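Local coordinates for cell wall surface anchor family protein (Streptococcus agalactiae, PDB 3PHS) that forms the minor pilin GBS52 of the pilus, a cell-wall-anchored adhesin whose IgG-like domain mediates attachment to lung epithelial cells, at residues Q48-K53 / A62-L67; T70-Q75 / Y101-K106. All coordinates share one frame; numbering follows the deposited sequence.

Contact 1. Residues Q48-K53 / A62-L67; sequences QLYQLK and AHWNSL
L52 and W64 carry this contact, with Y50 adding a smaller share two residues earlier in the strand. The tight part lies where the branched end of L52 settles on the indole. Its CG stands 3.5 Å from W64 CZ2, while CD1 reaches over one face of the six-membered ring, 4.0 Å from the centroid and 24° off the normal, a CH-pi contact displaced toward the rim. The other methyl, L52 CD2, lies 3.6 Å from W64 NE1. On the opposite face of the indole CD1 of L67 takes its place, so the ring is sandwiched between two leucines. W64 can reach the strand because its CG is anti to its own carbonyl carbon (chi1 -80°), which sends the long, flat side chain away from helix 60-65 toward the sheet. Y50 meets it more loosely: CB comes closest, 3.9 Å from W64 CZ3, and the phenol ring runs on away from the helix. Beyond L52 the contact frays, since K53 at the end of the segment is exposed; A62 and S66, turned from the strand, are exposed as well. S66 OG donates to H63 O at 2.6 Å, an acceptor it shares with S66 N. Leucine and tryptophan suit the interface for shape and apolar surface, and the chemistry implies that dispersion and exclusion of water, rather than polar bonds, hold helix to strand.

Contact 2. Residues T70-Q75 / Y101-K106; sequences TELKKQ and YGLAVK
The Y101 ring is the flat group of this contact, with W64 under one face, the two planes inclined at about 40° and W64 CB 3.4 Å from Y101 CD1. From that same side L72 approaches obliquely, its CD2 methyl 3.6 Å from Y101 CE2 and 3.9 Å from Y101 CD2. The phenol oxygen, Y101 OH, finishes in a hydrogen bond with N65 OD1. A tyrosine therefore fits well here, offering a broad apolar ring to the core and a polar tip to the more exposed helix 60-65. Its CG is anti to the backbone N (chi1 176°), which carries the ring off the strand and under the helices; the side chains of L72 and Y101 cross at about a right angle. The second methyl of L72 serves another neighbour. Its CD1 reaches toward the end of L103 and meets it tip to tip, 3.9 Å from L103 CD1 and 4.1 Å from L103 CD2. One forked leucine thus touches two residues that alternate along the strand, Y101 and L103, whose side chains emerge on the same side of the sheet with G102 between them. All three touching residues are buried, and the union is wholly apolar. Around it, Y50 of strand 46-52 packs against both L72 and L103, W64 and L67 also press on L72, and A116 and L118 of strand 109-121 lie against Y101, placing helix 69-75 over the middle strands of the antiparallel sheet.

In the fold
The two contacts have centres about 6 Å apart and form one continuous apolar layer. They come in series along the chain: contact 1 joins strand 46-52 to helix 60-65 and closes before contact 2 joins helix 69-75 to strand 98-106. The two strands are neighbours in the four-stranded antiparallel sheet, bonded to each other through Y50 N and Y101 O at 2.8 Å, and the two helices follow one another in the connection from strand 46-52 to edge strand 76-83. That helical excursion thus folds back over the sheet it leaves, giving one face of this sheet, in the N-terminal half of the chain, a helical cover.

Contact 1. Residues Q48-K53 / A62-L67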
loop_
_atom_site.group_PDB
_atom_site.type_symbol
_atom_site.label_atom_id
_atom_site.label_comp_id
_atom_site.label_asym_id
_atom_site.label_seq_id
_atom_site.Cartn_x
_atom_site.Cartn_y
_atom_site.Cartn_z
ATOM N N GLN A 48 9.390 2.103 -13.600
ATOM C CA GLN A 48 10.238 1.167 -14.307
ATOM C C GLN A 48 9.444 0.490 -15.403
ATOM O O GLN A 48 8.285 0.138 -15.203
ATOM C CB GLN A 48 10.824 0.142 -13.346
ATOM C CG GLN A 48 11.722 0.817 -12.367
ATOM C CD GLN A 48 12.361 -0.107 -11.377
ATOM O OE1 GLN A 48 13.330 0.286 -10.711
ATOM N NE2 GLN A 48 11.845 -1.324 -11.254
ATOM N N LEU A 49 10.107 0.283 -16.540
ATOM C CA LEU A 49 9.511 -0.384 -17.685
ATOM C C LEU A 49 10.341 -1.611 -18.035
ATOM O O LEU A 49 11.544 -1.492 -18.267
ATOM C CB LEU A 49 9.388 0.595 -18.871
ATOM C CG LEU A 49 8.156 1.512 -19.003
ATOM C CD1 LEU A 49 6.946 0.734 -19.440
ATOM C CD2 LEU A 49 7.809 2.320 -17.750
ATOM N N TYR A 50 9.692 -2.778 -18.060
ATOM C CA TYR A 50 10.343 -4.068 -18.311
ATOM C C TYR A 50 9.976 -4.533 -19.713
ATOM O O TYR A 50 8.803 -4.745 -20.019
ATOM C CB TYR A 50 9.936 -5.084 -17.247
ATOM C CG TYR A 50 10.534 -4.722 -15.908
ATOM C CD1 TYR A 50 9.939 -3.753 -15.093
ATOM C CD2 TYR A 50 11.741 -5.281 -15.503
ATOM C CE1 TYR A 50 10.514 -3.397 -13.869
ATOM C CE2 TYR A 50 12.329 -4.926 -14.289
ATOM C CZ TYR A 50 11.701 -4.001 -13.477
ATOM O OH TYR A 50 12.310 -3.657 -12.304
ATOM N N GLN A 51 10.984 -4.616 -20.576
ATOM C CA GLN A 51 10.785 -5.074 -21.949
ATOM C C GLN A 51 10.552 -6.592 -21.960
ATOM O O GLN A 51 11.434 -7.356 -21.566
ATOM C CB GLN A 51 12.047 -4.750 -22.736
ATOM C CG GLN A 51 11.962 -4.829 -24.234
ATOM C CD GLN A 51 13.312 -4.397 -24.795
ATOM O OE1 GLN A 51 13.500 -3.245 -25.175
ATOM N NE2 GLN A 51 14.274 -5.276 -24.727
ATOM N N LEU A 52 9.377 -7.026 -22.415
ATOM C CA LEU A 52 9.057 -8.465 -22.427
ATOM C C LEU A 52 9.933 -9.239 -23.409
ATOM O O LEU A 52 10.283 -8.722 -24.466
ATOM C CB LEU A 52 7.580 -8.712 -22.755
ATOM C CG LEU A 52 6.614 -8.743 -21.575
ATOM C CD1 LEU A 52 6.607 -7.399 -20.824
ATOM C CD2 LEU A 52 5.221 -9.121 -22.041
ATOM N N LYS A 53 10.302 -10.456 -23.019
ATOM C CA LYS A 53 11.002 -11.382 -23.920
ATOM C C LYS A 53 10.029 -12.290 -24.646
ATOM O O LYS A 53 10.330 -12.773 -25.734
ATOM C CB LYS A 53 12.008 -12.232 -23.141
ATOM C CG LYS A 53 13.162 -11.440 -22.553
ATOM C CD LYS A 53 14.227 -12.357 -21.931
ATOM C CE LYS A 53 15.460 -12.497 -22.820
ATOM N NZ LYS A 53 15.164 -12.837 -24.257
ATOM N N ALA A 62 -1.728 -10.362 -15.792
ATOM C CA ALA A 62 -1.765 -11.114 -14.528
ATOM C C ALA A 62 -0.440 -11.830 -14.273
ATOM O O ALA A 62 0.018 -11.898 -13.137
ATOM C CB ALA A 62 -2.935 -12.122 -14.529
ATOM N N HIS A 63 0.162 -12.377 -15.326
ATOM C CA HIS A 63 1.451 -13.029 -15.189
ATOM C C HIS A 63 2.506 -12.084 -14.631
ATOM O O HIS A 63 3.222 -12.419 -13.687
ATOM C CB HIS A 63 1.947 -13.609 -16.515
ATOM C CG HIS A 63 3.342 -14.139 -16.425
ATOM N ND1 HIS A 63 3.665 -15.237 -15.654
ATOM C CD2 HIS A 63 4.508 -13.687 -16.945
ATOM C CE1 HIS A 63 4.967 -15.463 -15.741
ATOM N NE2 HIS A 63 5.499 -14.538 -16.521
ATOM N N TRP A 64 2.598 -10.906 -15.231
ATOM C CA TRP A 64 3.578 -9.913 -14.824
ATOM C C TRP A 64 3.276 -9.338 -13.441
ATOM O O TRP A 64 4.192 -9.131 -12.667
ATOM C CB TRP A 64 3.733 -8.845 -15.921
ATOM C CG TRP A 64 4.632 -9.404 -16.984
ATOM C CD1 TRP A 64 4.287 -10.249 -17.997
ATOM C CD2 TRP A 64 6.051 -9.243 -17.054
ATOM N NE1 TRP A 64 5.413 -10.612 -18.720
ATOM C CE2 TRP A 64 6.509 -10.011 -18.154
ATOM C CE3 TRP A 64 6.977 -8.520 -16.299
ATOM C CZ2 TRP A 64 7.863 -10.058 -18.531
ATOM C CZ3 TRP A 64 8.338 -8.564 -16.679
ATOM C CH2 TRP A 64 8.758 -9.325 -17.786
ATOM N N ASN A 65 1.992 -9.170 -13.118
ATOM C CA ASN A 65 1.585 -8.684 -11.793
ATOM C C ASN A 65 1.910 -9.668 -10.666
ATOM O O ASN A 65 2.011 -9.265 -9.502
ATOM C CB ASN A 65 0.087 -8.374 -11.769
ATOM C CG ASN A 65 -0.262 -7.022 -12.401
ATOM O OD1 ASN A 65 0.577 -6.125 -12.514
ATOM N ND2 ASN A 65 -1.529 -6.870 -12.787
ATOM N N SER A 66 2.076 -10.944 -11.023
ATOM C CA SER A 66 2.368 -12.027 -10.055
ATOM C C SER A 66 3.851 -12.110 -9.670
ATOM O O SER A 66 4.201 -12.726 -8.664
ATOM C CB SER A 66 1.896 -13.382 -10.608
ATOM O OG SER A 66 2.816 -13.920 -11.556
ATOM N N LEU A 67 4.713 -11.482 -10.470
ATOM C CA LEU A 67 6.158 -11.530 -10.275
ATOM C C LEU A 67 6.643 -10.571 -9.196
ATOM O O LEU A 67 6.136 -9.450 -9.076
ATOM C CB LEU A 67 6.888 -11.213 -11.579
ATOM C CG LEU A 67 6.526 -12.074 -12.783
ATOM C CD1 LEU A 67 7.367 -11.640 -13.981
ATOM C CD2 LEU A 67 6.730 -13.560 -12.464
#

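Contact 2. Residues T70-Q75 / Y101-K106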
loop_
_atom_site.group_PDB
_atom_site.type_symbol
_atom_site.label_atom_id
_atom_site.label_comp_id
_atom_site.label_asym_id
_atom_site.label_seq_id
_atom_site.Cartn_x
_atom_site.Cartn_y
_atom_site.Cartn_z
ATOM N N THR A 70 12.366 -8.496 -8.203
ATOM C CA THR A 70 13.585 -9.070 -8.794
ATOM C C THR A 70 13.272 -10.033 -9.917
ATOM O O THR A 70 14.061 -10.146 -10.855
ATOM C CB THR A 70 14.520 -9.737 -7.733
ATOM O OG1 THR A 70 13.825 -10.808 -7.075
ATOM C CG2 THR A 70 15.003 -8.684 -6.710
ATOM N N GLU A 71 12.114 -10.691 -9.859
ATOM C CA GLU A 71 11.686 -11.605 -10.932
ATOM C C GLU A 71 11.414 -10.876 -12.261
ATOM O O GLU A 71 11.614 -11.444 -13.347
ATOM C CB GLU A 71 10.449 -12.418 -10.512
ATOM C CG GLU A 71 10.737 -13.368 -9.343
ATOM C CD GLU A 71 9.556 -14.232 -8.931
ATOM O OE1 GLU A 71 8.379 -13.774 -8.929
ATOM O OE2 GLU A 71 9.829 -15.398 -8.585
ATOM N N LEU A 72 10.962 -9.628 -12.152
ATOM C CA LEU A 72 10.686 -8.779 -13.316
ATOM C C LEU A 72 11.957 -8.692 -14.147
ATOM O O LEU A 72 11.934 -8.900 -15.360
ATOM C CB LEU A 72 10.237 -7.379 -12.871
ATOM C CG LEU A 72 8.904 -7.258 -12.104
ATOM C CD1 LEU A 72 8.694 -5.809 -11.636
ATOM C CD2 LEU A 72 7.703 -7.715 -12.942
ATOM N N LYS A 73 13.067 -8.404 -13.475
ATOM C CA LYS A 73 14.378 -8.281 -14.127
ATOM C C LYS A 73 14.756 -9.592 -14.847
ATOM O O LYS A 73 15.181 -9.576 -16.029
ATOM C CB LYS A 73 15.431 -7.879 -13.080
ATOM C CG LYS A 73 16.897 -7.819 -13.556
ATOM C CD LYS A 73 17.140 -6.654 -14.492
ATOM C CE LYS A 73 18.596 -6.595 -14.967
ATOM N NZ LYS A 73 18.868 -5.298 -15.678
ATOM N N LYS A 74 14.570 -10.708 -14.142
ATOM C CA LYS A 74 14.889 -12.044 -14.648
ATOM C C LYS A 74 14.148 -12.357 -15.955
ATOM O O LYS A 74 14.727 -12.911 -16.887
ATOM C CB LYS A 74 14.566 -13.089 -13.570
ATOM C CG LYS A 74 15.041 -14.516 -13.853
ATOM C CD LYS A 74 14.437 -15.517 -12.847
ATOM C CE LYS A 74 14.759 -15.165 -11.383
ATOM N NZ LYS A 74 13.693 -15.618 -10.424
ATOM N N GLN A 75 12.871 -11.991 -16.030
ATOM C CA GLN A 75 12.069 -12.296 -17.220
ATOM C C GLN A 75 12.131 -11.249 -18.347
ATOM O O GLN A 75 11.668 -11.522 -19.455
ATOM C CB GLN A 75 10.610 -12.598 -16.831
ATOM C CG GLN A 75 10.490 -13.862 -15.991
ATOM C CD GLN A 75 9.082 -14.398 -15.852
ATOM O OE1 GLN A 75 8.226 -14.235 -16.736
ATOM N NE2 GLN A 75 8.842 -15.091 -14.743
ATOM N N TYR A 101 6.038 -3.914 -19.624
ATOM C CA TYR A 101 5.300 -3.897 -18.383
ATOM C C TYR A 101 5.860 -2.764 -17.553
ATOM O O TYR A 101 7.058 -2.740 -17.266
ATOM C CB TYR A 101 5.503 -5.216 -17.651
ATOM C CG TYR A 101 4.871 -5.302 -16.280
ATOM C CD1 TYR A 101 3.486 -5.459 -16.134
ATOM C CD2 TYR A 101 5.663 -5.255 -15.130
ATOM C CE1 TYR A 101 2.916 -5.560 -14.866
ATOM C CE2 TYR A 101 5.097 -5.354 -13.855
ATOM C CZ TYR A 101 3.727 -5.514 -13.745
ATOM O OH TYR A 101 3.173 -5.625 -12.493
ATOM N N GLY A 102 4.983 -1.856 -17.140
ATOM C CA GLY A 102 5.364 -0.685 -16.360
ATOM C C GLY A 102 4.723 -0.679 -14.984
ATOM O O GLY A 102 3.585 -1.096 -14.825
ATOM N N LEU A 103 5.468 -0.199 -13.993
ATOM C CA LEU A 103 4.942 -0.080 -12.629
ATOM C C LEU A 103 5.653 1.057 -11.931
ATOM O O LEU A 103 6.736 1.457 -12.349
ATOM C CB LEU A 103 5.157 -1.387 -11.846
ATOM C CG LEU A 103 6.534 -1.693 -11.253
ATOM C CD1 LEU A 103 6.452 -2.886 -10.326
ATOM C CD2 LEU A 103 7.531 -1.973 -12.357
ATOM N N ALA A 104 5.042 1.592 -10.881
ATOM C CA ALA A 104 5.751 2.512 -10.005
ATOM C C ALA A 104 6.390 1.723 -8.871
ATOM O O ALA A 104 5.795 0.766 -8.337
ATOM C CB ALA A 104 4.803 3.568 -9.436
ATOM N N VAL A 105 7.586 2.150 -8.496
ATOM C CA VAL A 105 8.362 1.514 -7.415
ATOM C C VAL A 105 8.546 2.478 -6.241
ATOM O O VAL A 105 8.806 3.673 -6.421
ATOM C CB VAL A 105 9.751 1.024 -7.925
ATOM C CG1 VAL A 105 10.592 0.412 -6.781
ATOM C CG2 VAL A 105 9.575 0.004 -9.031
ATOM N N LYS A 106 8.411 1.952 -5.030
ATOM C CA LYS A 106 8.668 2.750 -3.829
ATOM C C LYS A 106 9.187 1.832 -2.732
ATOM O O LYS A 106 8.651 0.744 -2.530
ATOM C CB LYS A 106 7.386 3.413 -3.353
ATOM C CG LYS A 106 7.608 4.348 -2.168
ATOM C CD LYS A 106 6.307 4.486 -1.438
ATOM C CE LYS A 106 6.294 5.774 -0.662
ATOM N NZ LYS A 106 4.955 5.956 -0.020
#